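Local coordinates for protein ornithine carbamoyltransferase (Giardia intestinalis, PDB 3GRF) that probably transfers the carbamoyl group of carbamoyl phosphate to ornithine to give citrulline, in the arginine degradation pathway of a parasite, at residues L11-L16 with L136-D141; K19-L24 with A183-E188; I25-D30 with V317-L322; S61-M66 with G71-Y76; I145-T150 with A307-H312. All coordinates share one frame; numbering follows the deposited sequence.

Contact 1: L11-L16 with L136-D141; sequences LTISAL and LQMVCD
I13 lays its side chain across the root of M138 and the near branch of V139 on helix 135-151, and these three residues carry the apolar meeting of the two segments. CG1 of I13 comes to 3.8 Å from CB of M138. One carbon further on, CD1 of I13 reaches CG2 of V139 at 3.9 Å, the two side chains crossing at about a right angle. The branch CG2 of I13 lies along the other flank, near CG of M138. The first bond of the I13 side chain already heads for the helix; with CG1 anti to the backbone N (chi1 -157°), CD1 is carried on between M138 and V139. M138 offers its CB and CG; bends at chi2 and chi3 then turn SD and CE away from I13.

In the next shell, a short 3-10 turn at 13-15 presents I13, with its backbone N bonded to D177 of helix 173-185 and the turn itself held by the bond from A15 N to T12 O, 3.2 Å. V139 is backed by S313 and V317 of helix 303-322.

No hydrogen bond joins the two segments. A branched isoleucine suits this buried place, since it can touch two helix residues at once, and the polar backbone of the turn is anchored by other partners. The attraction is therefore one of dispersion and burial, without directional bonds.

Contact 2: K19-L24 with A183-E188; sequences KELAYL and ALLGME
The methyl CD2 of L21 points at two successive leucines of helix 173-185, L184 and L185, and is the focus of the contact. L21 CD2 lies 3.9 Å from L185 CG and 4.0 Å from L184 CD2, so that one carbon fits against two neighbouring side chains. L21 and L185 cross at about a right angle: CD2 of L21 meets CG and CD1 of L185, while CD2 of L185 turns back to CG of L21 at 4.2 Å.

The two helices present their leucines differently. In L21 the CG lies anti to the backbone N (chi1 174°), which puts CD2 in front of the two leucines. In L185 the CG is instead anti to the carbonyl carbon (chi1 -68°), and this brings the branch round to L21 although the first bond of the side chain does not aim there. L184 starts directly toward L21, its CB also against the same methyl.

Leucine suits both sides, because a forked apolar end can fill a buried interface without needing polar partners. Around them, F142 and F159 touch L185, and I212 touches L184.

Immediately after L185 the helix stops. G186, with positive phi (82°), is the C-prime residue of a Schellman motif, in which M187 N bonds back to C182 O; glycine adopts this backbone shape readily. The chain then enters strand 188-192 of the five-stranded parallel sheet, an alpha-to-beta passage of the Rossmann-like ornithine-binding half, here packed against the first helix of the carbamoyl phosphate half.

Contact 3: I25-D30 with V317-L322; sequences IDRALD and VLDFFL
R27 and D319 form an interhelical salt bridge between helix 18-33, near the start of the chain, and helix 303-322, near its end, joining sequence regions assigned to the carbamoyl phosphate and ornithine halves of the transcarbamoylase fold. From CB, which is directed at the partner helix, the arginine chain runs through CG, placed anti to the backbone N (chi1 -176°), and bends at chi2. CG and CD are spacers that make no close approach to D319, and their length is what lets the charge span the gap between helices. NE is the first atom to bond, weakly, to OD2 of D319 at 3.3 Å. CZ follows, with the same oxygen at the guanidinium edge.

D319 is short and stiff, so its carboxylate stays near its helix and the arginine does the reaching. Its other oxygen, OD1, has a second cationic partner in R41, and the two positive groups lying close together probably favour a charged carboxylate. Y38 also touches R27.

At the tip, NH2 gives the stronger bond, 2.9 Å to D319 OD2, bent to 139° at the hydrogen and arriving from above the carboxylate plane.

Contact 4: S61-M66 with G71-Y76; sequences SLETAM and GHAIYY
M66 packs over the start of strand 72-77 and, with E63, closes round A73 in the tight part of this contact. CB of A73 points at helix 56-69 and lies 3.9 Å from both CA and CG of E63, while CG of M66 comes to 4.0 Å from the same methyl of A73. A small residue suits a strand running this near a helix: the axes approach to 6.7 Å at 152°, almost antiparallel. M66 is bent at chi2 and chi3, and the fold of its chain brings CE to 3.6 Å from H72 O. The backbone turns sharply just here, held by G71 N to M66 O at 2.8 Å; glycine suits the turn because a CB on G71 would come tight against M66 CE.

Along the other flank the fit is looser and water fills in. One water receives the N-H of A73 and donates to E63 O, joining strand amide to helix carbonyl. A second donates to both A73 O and E63 OE2. E63 OE1 rests 3.8 Å from Y75 CB, but its strongest partner is R59, which also makes a cation-pi contact with the Y75 ring.

This is the return of the beta-alpha-beta unit 46-51, 56-69, 72-77. H72 is joined at the nickel by H72 of the two neighbouring subunits. The chemistry is thus divided: apolar contact seats the helix on the edge strand, water and charge serve the flank, and the imidazole of H72, pointing away from the helix, binds the metal between subunits.

Contact 5: I145-T150 with A307-H312; sequences IKEKFT and AGNRLH
E147 reaches across from helix 135-151 to N309 of helix 303-322, and this single side-chain hydrogen bond carries the contact. One residue earlier, K146 leads off in another direction, to D26 of helix 18-33, but its carbonyl serves the helix: K146 O accepts from both T150 N and T150 OG1, which come from opposite faces of the carbonyl plane.

E147 itself starts toward N309. Its CG lies anti to the backbone N (chi1 -166°) and the chain runs on extended, a length needed because the CA atoms of E147 and N309 are 10.0 Å apart. OE1 of E147 takes the amide hydrogen of N309 ND2 at 3.1 Å, with an angle of 156° at the hydrogen. The bond arrives on the syn side of the carboxylate, somewhat out of its plane, and the carboxylate and amide planes are turned 45° against each other. Asparagine fits opposite because its amide can both give and accept: ND2 also donates to T144, and OD1 accepts from K32.

Further along, K148 pairs with D305, and T150 closes the segment with its hydroxyl OG1 2.7 Å from K146 O. A threonine suits this exposed place, since its hydroxyl can bond back to its own helix.

The strongest partner of E147 is K32, which bonds to OE2, so lysine, glutamate and asparagine form a small polar cluster in which K32 meets both members of the pair. The positive lysine would be expected to stabilise the ionised carboxylate, and the neutral amide adds direction to a link between two segments that make no apolar contact with each other.

Overall arrangement
Contacts 1, 2 and 4 are buried, whereas contacts 3 and 5 are partly buried, and the chemistry follows: contacts 1 and 2 are wholly apolar, contact 3 is a salt bridge, contact 5 one polar bond, and contact 4 mixes apolar packing, a backbone bond and bridging waters. Helix 18-33 serves contacts 2 and 3, helix 135-151 contacts 1 and 5, and helix 303-322 contacts 3 and 5. Packing of L24 on F320 joins contacts 2 and 3, and L311 on A65 ties contact 5 to contact 4. The centre of contact 4, at the subunit interface, lies about 19 Å from the centre of the chain, that of contact 1 about 5 Å.

Contact 1: L11-L16 with L136-D141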
# COMPACT_ATOMS: atom_id res chain seq x y z
N LEU A 11 15.64 14.32 -12.62
CA LEU A 11 15.79 13.21 -13.53
C LEU A 11 17.23 12.66 -13.49
O LEU A 11 17.47 11.50 -13.82
CB LEU A 11 15.40 13.63 -14.95
CG LEU A 11 13.98 14.15 -15.32
CD1 LEU A 11 13.53 13.51 -16.62
CD2 LEU A 11 12.89 13.92 -14.27
N THR A 12 18.16 13.53 -13.07
CA THR A 12 19.55 13.17 -12.83
C THR A 12 20.00 14.06 -11.70
O THR A 12 19.27 14.97 -11.31
CB THR A 12 20.45 13.30 -14.13
OG1 THR A 12 20.67 14.66 -14.49
CG2 THR A 12 19.82 12.63 -15.31
N ILE A 13 21.18 13.80 -11.16
CA ILE A 13 21.58 14.55 -9.97
C ILE A 13 22.03 15.96 -10.31
O ILE A 13 21.97 16.85 -9.45
CB ILE A 13 22.60 13.78 -9.09
CG1 ILE A 13 22.54 14.30 -7.66
CG2 ILE A 13 24.04 13.86 -9.67
CD1 ILE A 13 21.25 13.99 -6.94
N SER A 14 22.42 16.20 -11.53
CA SER A 14 22.82 17.47 -12.13
C SER A 14 21.59 18.36 -12.43
O SER A 14 21.72 19.38 -13.11
CB SER A 14 23.65 17.22 -13.38
OG SER A 14 22.84 16.68 -14.42
N ALA A 15 20.42 17.94 -11.95
CA ALA A 15 19.22 18.77 -11.91
C ALA A 15 19.46 19.77 -10.76
O ALA A 15 18.78 20.78 -10.67
CB ALA A 15 17.94 17.89 -11.62
N LEU A 16 20.42 19.44 -9.89
CA LEU A 16 20.78 20.28 -8.75
C LEU A 16 22.07 21.05 -9.00
O LEU A 16 23.01 20.54 -9.63
CB LEU A 16 20.98 19.41 -7.50
CG LEU A 16 19.86 18.51 -6.97
CD1 LEU A 16 20.37 17.66 -5.81
CD2 LEU A 16 18.71 19.36 -6.49
N LEU A 136 18.39 9.52 -6.36
CA LEU A 136 18.08 9.12 -4.97
C LEU A 136 19.22 8.35 -4.33
O LEU A 136 19.54 8.51 -3.14
CB LEU A 136 16.81 8.27 -4.93
CG LEU A 136 15.47 8.96 -5.25
CD1 LEU A 136 14.34 7.90 -5.43
CD2 LEU A 136 15.15 9.92 -4.16
N GLN A 137 19.84 7.50 -5.13
CA GLN A 137 21.06 6.78 -4.75
C GLN A 137 22.18 7.80 -4.62
O GLN A 137 23.03 7.64 -3.76
CB GLN A 137 21.43 5.76 -5.86
CG GLN A 137 22.58 4.74 -5.50
CD GLN A 137 22.23 3.83 -4.32
OE1 GLN A 137 21.31 3.08 -4.41
NE2 GLN A 137 22.94 3.96 -3.20
N MET A 138 22.22 8.82 -5.48
CA MET A 138 23.36 9.74 -5.45
C MET A 138 23.36 10.50 -4.15
O MET A 138 24.38 10.54 -3.48
CB MET A 138 23.44 10.72 -6.66
CG MET A 138 23.70 10.04 -7.98
SD MET A 138 25.16 8.97 -8.06
CE MET A 138 24.49 7.41 -7.55
N VAL A 139 22.22 11.05 -3.75
CA VAL A 139 22.18 11.74 -2.44
C VAL A 139 22.56 10.78 -1.29
O VAL A 139 23.17 11.19 -0.30
CB VAL A 139 20.79 12.31 -2.12
CG1 VAL A 139 20.84 13.16 -0.81
CG2 VAL A 139 20.28 13.11 -3.29
N CYS A 140 22.23 9.49 -1.46
CA CYS A 140 22.52 8.44 -0.49
C CYS A 140 24.00 8.25 -0.32
O CYS A 140 24.54 8.34 0.77
CB CYS A 140 21.95 7.11 -0.98
SG CYS A 140 22.26 5.80 0.24
N ASP A 141 24.66 7.98 -1.44
CA ASP A 141 26.09 7.70 -1.48
C ASP A 141 27.00 8.85 -1.05
O ASP A 141 27.86 8.69 -0.20
CB ASP A 141 26.43 7.26 -2.89
CG ASP A 141 25.73 5.96 -3.26
OD1 ASP A 141 25.61 5.63 -4.46
OD2 ASP A 141 25.31 5.27 -2.32

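Contact 2: K19-L24 with A183-E188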
# COMPACT_ATOMS: atom_id res chain seq x y z
N LYS A 19 25.40 23.62 -4.58
CA LYS A 19 25.00 23.96 -3.23
C LYS A 19 23.71 23.25 -2.83
O LYS A 19 23.50 22.95 -1.66
CB LYS A 19 24.81 25.46 -3.10
CG LYS A 19 24.43 25.93 -1.72
CD LYS A 19 25.40 27.02 -1.23
CE LYS A 19 25.40 27.16 0.35
NZ LYS A 19 26.10 28.44 0.77
N GLU A 20 22.83 23.01 -3.80
CA GLU A 20 21.62 22.25 -3.53
C GLU A 20 21.94 20.82 -3.17
O GLU A 20 21.32 20.25 -2.29
CB GLU A 20 20.67 22.29 -4.73
CG GLU A 20 20.06 23.66 -4.89
CD GLU A 20 19.24 23.79 -6.13
OE1 GLU A 20 19.50 23.06 -7.13
OE2 GLU A 20 18.31 24.62 -6.09
N LEU A 21 22.91 20.22 -3.87
CA LEU A 21 23.34 18.85 -3.55
C LEU A 21 23.97 18.78 -2.18
O LEU A 21 23.71 17.86 -1.44
CB LEU A 21 24.32 18.34 -4.60
CG LEU A 21 24.95 16.98 -4.33
CD1 LEU A 21 23.87 16.05 -3.70
CD2 LEU A 21 25.61 16.35 -5.64
N ALA A 22 24.78 19.79 -1.82
CA ALA A 22 25.41 19.86 -0.50
C ALA A 22 24.44 20.16 0.62
O ALA A 22 24.62 19.68 1.73
CB ALA A 22 26.52 20.90 -0.52
N TYR A 23 23.41 20.97 0.34
CA TYR A 23 22.30 21.18 1.26
C TYR A 23 21.51 19.88 1.50
O TYR A 23 21.17 19.54 2.62
CB TYR A 23 21.38 22.28 0.73
CG TYR A 23 20.08 22.40 1.50
CD1 TYR A 23 19.99 23.19 2.64
CD2 TYR A 23 18.97 21.72 1.09
CE1 TYR A 23 18.79 23.28 3.35
CE2 TYR A 23 17.78 21.81 1.77
CZ TYR A 23 17.71 22.56 2.90
OH TYR A 23 16.50 22.62 3.53
N LEU A 24 21.25 19.12 0.44
CA LEU A 24 20.46 17.88 0.58
C LEU A 24 21.18 16.86 1.44
O LEU A 24 20.55 16.20 2.27
CB LEU A 24 20.15 17.30 -0.78
CG LEU A 24 18.66 17.33 -1.19
CD1 LEU A 24 17.84 18.31 -0.38
CD2 LEU A 24 18.59 17.63 -2.63
N ALA A 183 31.50 15.62 -10.21
CA ALA A 183 31.75 16.88 -10.90
C ALA A 183 31.18 18.06 -10.11
O ALA A 183 31.83 19.08 -9.98
CB ALA A 183 31.12 16.85 -12.22
N LEU A 184 29.93 17.88 -9.65
CA LEU A 184 29.13 18.85 -8.89
C LEU A 184 29.83 19.21 -7.58
O LEU A 184 29.88 20.37 -7.19
CB LEU A 184 27.72 18.23 -8.57
CG LEU A 184 26.41 18.94 -8.96
CD1 LEU A 184 26.62 19.88 -10.14
CD2 LEU A 184 25.34 17.91 -9.30
N LEU A 185 30.37 18.16 -6.93
CA LEU A 185 31.01 18.30 -5.63
C LEU A 185 32.52 18.61 -5.69
O LEU A 185 33.12 18.94 -4.68
CB LEU A 185 30.69 17.08 -4.71
CG LEU A 185 29.21 16.98 -4.28
CD1 LEU A 185 28.98 15.61 -3.68
CD2 LEU A 185 28.80 18.06 -3.19
N GLY A 186 33.10 18.52 -6.89
CA GLY A 186 34.49 18.93 -7.09
C GLY A 186 35.45 17.85 -6.69
O GLY A 186 36.56 18.12 -6.20
N MET A 187 35.05 16.60 -6.93
CA MET A 187 35.88 15.45 -6.62
C MET A 187 36.64 14.98 -7.84
O MET A 187 36.19 15.10 -8.99
CB MET A 187 35.00 14.30 -6.07
CG MET A 187 34.38 14.61 -4.74
SD MET A 187 32.94 13.67 -4.24
CE MET A 187 33.79 12.14 -3.80
N GLU A 188 37.81 14.44 -7.56
CA GLU A 188 38.54 13.66 -8.54
C GLU A 188 37.80 12.32 -8.70
O GLU A 188 37.63 11.54 -7.76
CB GLU A 188 39.98 13.48 -8.08
CG GLU A 188 40.77 12.57 -8.95
CD GLU A 188 41.94 13.25 -9.58
OE1 GLU A 188 41.79 14.45 -9.96
OE2 GLU A 188 43.01 12.60 -9.73

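Contact 3: I25-D30 with V317-L322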
# COMPACT_ATOMS: atom_id res chain seq x y z
N ILE A 25 22.51 16.80 1.27
CA ILE A 25 23.42 15.92 2.04
C ILE A 25 23.34 16.28 3.51
O ILE A 25 23.02 15.44 4.32
CB ILE A 25 24.90 15.96 1.52
CG1 ILE A 25 25.02 15.15 0.20
CG2 ILE A 25 25.86 15.40 2.52
CD1 ILE A 25 26.07 15.65 -0.77
N ASP A 26 23.57 17.53 3.85
CA ASP A 26 23.45 17.99 5.23
C ASP A 26 22.05 17.84 5.84
O ASP A 26 21.90 17.63 7.05
CB ASP A 26 23.89 19.44 5.32
CG ASP A 26 25.33 19.63 5.00
OD1 ASP A 26 26.14 18.71 5.27
OD2 ASP A 26 25.66 20.71 4.47
N ARG A 27 21.02 18.00 5.01
CA ARG A 27 19.65 17.84 5.51
C ARG A 27 19.43 16.33 5.82
O ARG A 27 18.94 15.95 6.89
CB ARG A 27 18.68 18.37 4.46
CG ARG A 27 17.24 18.35 4.87
CD ARG A 27 16.81 19.75 5.02
NE ARG A 27 15.38 19.85 5.26
CZ ARG A 27 14.83 20.76 6.06
NH1 ARG A 27 15.60 21.61 6.72
NH2 ARG A 27 13.53 20.76 6.22
N ALA A 28 19.85 15.47 4.91
CA ALA A 28 19.77 14.01 5.11
C ALA A 28 20.47 13.64 6.41
O ALA A 28 20.00 12.82 7.16
CB ALA A 28 20.45 13.27 3.94
N LEU A 29 21.66 14.22 6.61
CA LEU A 29 22.46 13.93 7.80
C LEU A 29 21.77 14.42 9.06
O LEU A 29 21.81 13.77 10.12
CB LEU A 29 23.84 14.57 7.66
CG LEU A 29 24.87 13.91 6.77
CD1 LEU A 29 26.04 14.87 6.63
CD2 LEU A 29 25.27 12.54 7.38
N ASP A 30 21.13 15.57 8.97
CA ASP A 30 20.43 16.08 10.17
C ASP A 30 19.14 15.33 10.43
O ASP A 30 18.74 15.20 11.58
CB ASP A 30 20.12 17.57 10.09
CG ASP A 30 19.54 18.10 11.42
OD1 ASP A 30 18.42 18.63 11.42
OD2 ASP A 30 20.20 17.94 12.46
N VAL A 317 15.38 14.52 -0.07
CA VAL A 317 14.93 14.87 -1.40
C VAL A 317 13.44 15.18 -1.54
O VAL A 317 13.07 16.18 -2.17
CB VAL A 317 15.28 13.72 -2.36
CG1 VAL A 317 14.68 14.01 -3.69
CG2 VAL A 317 16.81 13.55 -2.43
N LEU A 318 12.59 14.33 -0.95
CA LEU A 318 11.13 14.53 -0.93
C LEU A 318 10.81 15.84 -0.23
O LEU A 318 10.11 16.64 -0.74
CB LEU A 318 10.43 13.34 -0.25
CG LEU A 318 10.59 12.01 -1.06
CD1 LEU A 318 10.20 10.75 -0.31
CD2 LEU A 318 9.81 12.08 -2.39
N ASP A 319 11.36 16.06 0.94
CA ASP A 319 11.11 17.28 1.67
C ASP A 319 11.39 18.51 0.84
O ASP A 319 10.56 19.40 0.71
CB ASP A 319 11.96 17.33 2.94
CG ASP A 319 11.67 18.55 3.77
OD1 ASP A 319 10.57 18.57 4.36
OD2 ASP A 319 12.50 19.50 3.79
N PHE A 320 12.59 18.54 0.28
CA PHE A 320 13.02 19.63 -0.57
C PHE A 320 12.12 19.84 -1.76
O PHE A 320 11.80 20.96 -2.08
CB PHE A 320 14.43 19.32 -1.04
CG PHE A 320 15.11 20.44 -1.76
CD1 PHE A 320 15.44 21.61 -1.09
CD2 PHE A 320 15.49 20.30 -3.08
CE1 PHE A 320 16.12 22.61 -1.73
CE2 PHE A 320 16.16 21.31 -3.73
CZ PHE A 320 16.47 22.46 -3.05
N PHE A 321 11.73 18.78 -2.48
CA PHE A 321 10.90 19.03 -3.68
C PHE A 321 9.47 19.36 -3.33
O PHE A 321 8.78 20.06 -4.08
CB PHE A 321 11.01 17.89 -4.72
CG PHE A 321 12.26 18.01 -5.59
CD1 PHE A 321 12.22 18.66 -6.81
CD2 PHE A 321 13.49 17.56 -5.12
CE1 PHE A 321 13.36 18.79 -7.58
CE2 PHE A 321 14.64 17.72 -5.89
CZ PHE A 321 14.58 18.35 -7.11
N LEU A 322 9.04 18.89 -2.16
CA LEU A 322 7.73 19.19 -1.59
C LEU A 322 7.60 20.73 -1.33
O LEU A 322 6.52 21.29 -1.49
CB LEU A 322 7.54 18.43 -0.27
CG LEU A 322 6.36 17.42 -0.18
CD1 LEU A 322 5.85 17.07 -1.57
CD2 LEU A 322 6.81 16.18 0.57

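Contact 4: S61-M66 with G71-Y76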
# COMPACT_ATOMS: atom_id res chain seq x y z
N SER A 61 12.52 2.52 1.21
CA SER A 61 13.09 3.80 1.69
C SER A 61 12.11 4.95 1.43
O SER A 61 11.98 5.87 2.23
CB SER A 61 14.47 4.10 1.05
OG SER A 61 14.39 4.18 -0.35
N LEU A 62 11.43 4.88 0.28
CA LEU A 62 10.44 5.86 -0.17
C LEU A 62 9.20 5.87 0.73
O LEU A 62 8.77 6.94 1.18
CB LEU A 62 10.02 5.51 -1.62
CG LEU A 62 10.51 6.42 -2.75
CD1 LEU A 62 11.68 7.30 -2.36
CD2 LEU A 62 10.72 5.73 -4.08
N GLU A 63 8.65 4.68 0.99
CA GLU A 63 7.43 4.51 1.75
C GLU A 63 7.71 4.88 3.23
O GLU A 63 6.92 5.57 3.88
CB GLU A 63 6.91 3.05 1.59
CG GLU A 63 5.42 2.96 1.20
CD GLU A 63 4.93 1.60 0.75
OE1 GLU A 63 5.55 0.97 -0.16
OE2 GLU A 63 3.87 1.18 1.26
N THR A 64 8.86 4.44 3.75
CA THR A 64 9.30 4.76 5.10
C THR A 64 9.61 6.24 5.26
O THR A 64 9.30 6.84 6.32
CB THR A 64 10.53 3.89 5.49
OG1 THR A 64 10.18 2.54 5.32
CG2 THR A 64 10.89 4.07 7.01
N ALA A 65 10.23 6.84 4.22
CA ALA A 65 10.61 8.26 4.27
C ALA A 65 9.38 9.07 4.50
O ALA A 65 9.37 9.94 5.37
CB ALA A 65 11.34 8.71 3.00
N MET A 66 8.29 8.74 3.79
CA MET A 66 7.07 9.55 3.91
C MET A 66 6.44 9.41 5.25
O MET A 66 5.99 10.39 5.81
CB MET A 66 6.04 9.25 2.81
CG MET A 66 6.48 9.64 1.38
SD MET A 66 6.67 11.42 1.10
CE MET A 66 5.00 11.93 1.38
N GLY A 71 3.59 11.75 6.20
CA GLY A 71 2.73 11.77 5.03
C GLY A 71 2.62 10.31 4.61
O GLY A 71 2.73 9.41 5.46
N HIS A 72 2.41 10.08 3.32
CA HIS A 72 2.09 8.71 2.83
C HIS A 72 2.56 8.55 1.40
O HIS A 72 2.47 9.50 0.64
CB HIS A 72 0.59 8.46 2.86
CG HIS A 72 0.23 7.04 2.56
ND1 HIS A 72 -0.45 6.67 1.42
CD2 HIS A 72 0.53 5.89 3.21
CE1 HIS A 72 -0.58 5.35 1.39
NE2 HIS A 72 -0.00 4.85 2.46
N ALA A 73 3.04 7.35 1.05
CA ALA A 73 3.40 7.02 -0.32
C ALA A 73 2.46 5.95 -0.84
O ALA A 73 2.22 4.94 -0.16
CB ALA A 73 4.86 6.48 -0.41
N ILE A 74 1.95 6.19 -2.05
CA ILE A 74 1.16 5.22 -2.77
C ILE A 74 2.11 4.37 -3.61
O ILE A 74 2.79 4.86 -4.50
CB ILE A 74 0.20 5.91 -3.72
CG1 ILE A 74 -0.82 6.74 -2.93
CG2 ILE A 74 -0.53 4.87 -4.57
CD1 ILE A 74 -1.77 7.60 -3.82
N TYR A 75 2.18 3.10 -3.30
CA TYR A 75 2.96 2.21 -4.09
C TYR A 75 2.14 1.84 -5.35
O TYR A 75 1.11 1.11 -5.28
CB TYR A 75 3.38 1.02 -3.25
CG TYR A 75 3.91 -0.09 -4.12
CD1 TYR A 75 5.11 0.07 -4.80
CD2 TYR A 75 3.18 -1.28 -4.29
CE1 TYR A 75 5.59 -0.93 -5.64
CE2 TYR A 75 3.66 -2.30 -5.13
CZ TYR A 75 4.87 -2.11 -5.80
OH TYR A 75 5.38 -3.11 -6.63
N TYR A 76 2.53 2.42 -6.53
CA TYR A 76 1.75 2.10 -7.74
C TYR A 76 2.51 1.21 -8.73
O TYR A 76 3.33 1.68 -9.52
CB TYR A 76 1.26 3.38 -8.40
CG TYR A 76 0.03 3.18 -9.24
CD1 TYR A 76 -1.21 3.75 -8.94
CD2 TYR A 76 0.13 2.39 -10.39
CE1 TYR A 76 -2.32 3.52 -9.76
CE2 TYR A 76 -0.97 2.15 -11.22
CZ TYR A 76 -2.19 2.71 -10.90
OH TYR A 76 -3.27 2.48 -11.72
O HOH W 1 4.16 5.91 3.34
O HOH W 2 1.28 2.40 1.17

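Contact 5: I145-T150 with A307-H312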
# COMPACT_ATOMS: atom_id res chain seq x y z
N ILE A 145 29.44 8.95 2.10
CA ILE A 145 30.84 9.35 2.04
C ILE A 145 31.09 10.48 3.08
O ILE A 145 32.01 10.37 3.89
CB ILE A 145 31.26 9.77 0.59
CG1 ILE A 145 31.35 8.53 -0.31
CG2 ILE A 145 32.60 10.55 0.54
CD1 ILE A 145 31.26 8.85 -1.84
N LYS A 146 30.26 11.52 3.12
CA LYS A 146 30.50 12.60 4.12
C LYS A 146 30.43 12.13 5.55
O LYS A 146 31.20 12.57 6.41
CB LYS A 146 29.54 13.79 3.95
CG LYS A 146 29.63 14.77 5.19
CD LYS A 146 29.04 16.13 4.82
CE LYS A 146 29.34 17.16 5.90
NZ LYS A 146 28.57 18.37 5.49
N GLU A 147 29.42 11.30 5.83
CA GLU A 147 29.19 10.67 7.11
C GLU A 147 30.37 9.85 7.58
O GLU A 147 30.86 10.03 8.67
CB GLU A 147 28.01 9.72 6.99
CG GLU A 147 27.47 9.27 8.32
CD GLU A 147 26.29 8.35 8.17
OE1 GLU A 147 26.32 7.47 7.28
OE2 GLU A 147 25.33 8.49 8.94
N LYS A 148 30.79 8.90 6.76
CA LYS A 148 31.93 8.05 7.10
C LYS A 148 33.22 8.82 7.38
O LYS A 148 33.81 8.66 8.45
CB LYS A 148 32.18 6.97 6.02
CG LYS A 148 31.06 5.99 5.94
CD LYS A 148 30.91 5.21 7.26
CE LYS A 148 29.47 4.69 7.44
NZ LYS A 148 29.27 3.98 8.75
N PHE A 149 33.64 9.67 6.43
CA PHE A 149 34.89 10.40 6.57
C PHE A 149 34.88 11.43 7.69
O PHE A 149 35.89 11.63 8.35
CB PHE A 149 35.29 11.00 5.23
CG PHE A 149 35.82 9.97 4.27
CD1 PHE A 149 35.11 9.63 3.13
CD2 PHE A 149 37.02 9.31 4.53
CE1 PHE A 149 35.61 8.66 2.23
CE2 PHE A 149 37.52 8.35 3.64
CZ PHE A 149 36.82 8.02 2.48
N THR A 150 33.72 12.04 7.95
CA THR A 150 33.58 13.00 9.06
C THR A 150 33.79 12.35 10.43
O THR A 150 34.35 12.97 11.33
CB THR A 150 32.22 13.71 9.01
OG1 THR A 150 32.20 14.62 7.91
CG2 THR A 150 31.94 14.49 10.28
N ALA A 307 23.09 1.45 2.30
CA ALA A 307 21.76 1.10 1.78
C ALA A 307 20.68 1.62 2.71
O ALA A 307 19.65 2.07 2.26
CB ALA A 307 21.61 -0.41 1.62
N GLY A 308 20.94 1.59 4.02
CA GLY A 308 20.05 2.19 4.99
C GLY A 308 19.90 3.69 4.81
O GLY A 308 18.84 4.26 5.16
N ASN A 309 20.97 4.32 4.30
CA ASN A 309 21.00 5.78 4.05
C ASN A 309 20.12 6.20 2.87
O ASN A 309 19.84 7.38 2.67
CB ASN A 309 22.45 6.26 3.82
CG ASN A 309 23.23 6.41 5.13
OD1 ASN A 309 22.65 6.65 6.19
ND2 ASN A 309 24.54 6.29 5.05
N ARG A 310 19.62 5.23 2.10
CA ARG A 310 18.56 5.48 1.12
C ARG A 310 17.39 6.15 1.79
O ARG A 310 16.77 7.05 1.21
CB ARG A 310 18.09 4.20 0.40
CG ARG A 310 19.10 3.62 -0.62
CD ARG A 310 19.44 4.65 -1.73
NE ARG A 310 18.24 4.88 -2.54
CZ ARG A 310 17.76 4.04 -3.48
NH1 ARG A 310 18.43 2.95 -3.83
NH2 ARG A 310 16.62 4.32 -4.10
N LEU A 311 17.13 5.76 3.03
CA LEU A 311 15.99 6.27 3.80
C LEU A 311 16.15 7.77 4.04
O LEU A 311 15.32 8.56 3.65
CB LEU A 311 15.80 5.49 5.14
CG LEU A 311 14.84 6.17 6.18
CD1 LEU A 311 13.41 6.40 5.64
CD2 LEU A 311 14.82 5.54 7.53
N HIS A 312 17.22 8.14 4.73
CA HIS A 312 17.41 9.53 5.11
C HIS A 312 17.65 10.45 3.90
O HIS A 312 17.23 11.59 3.87
CB HIS A 312 18.59 9.59 6.07
CG HIS A 312 18.54 8.53 7.14
ND1 HIS A 312 17.55 8.49 8.09
CD2 HIS A 312 19.32 7.45 7.35
CE1 HIS A 312 17.75 7.45 8.87
NE2 HIS A 312 18.83 6.81 8.45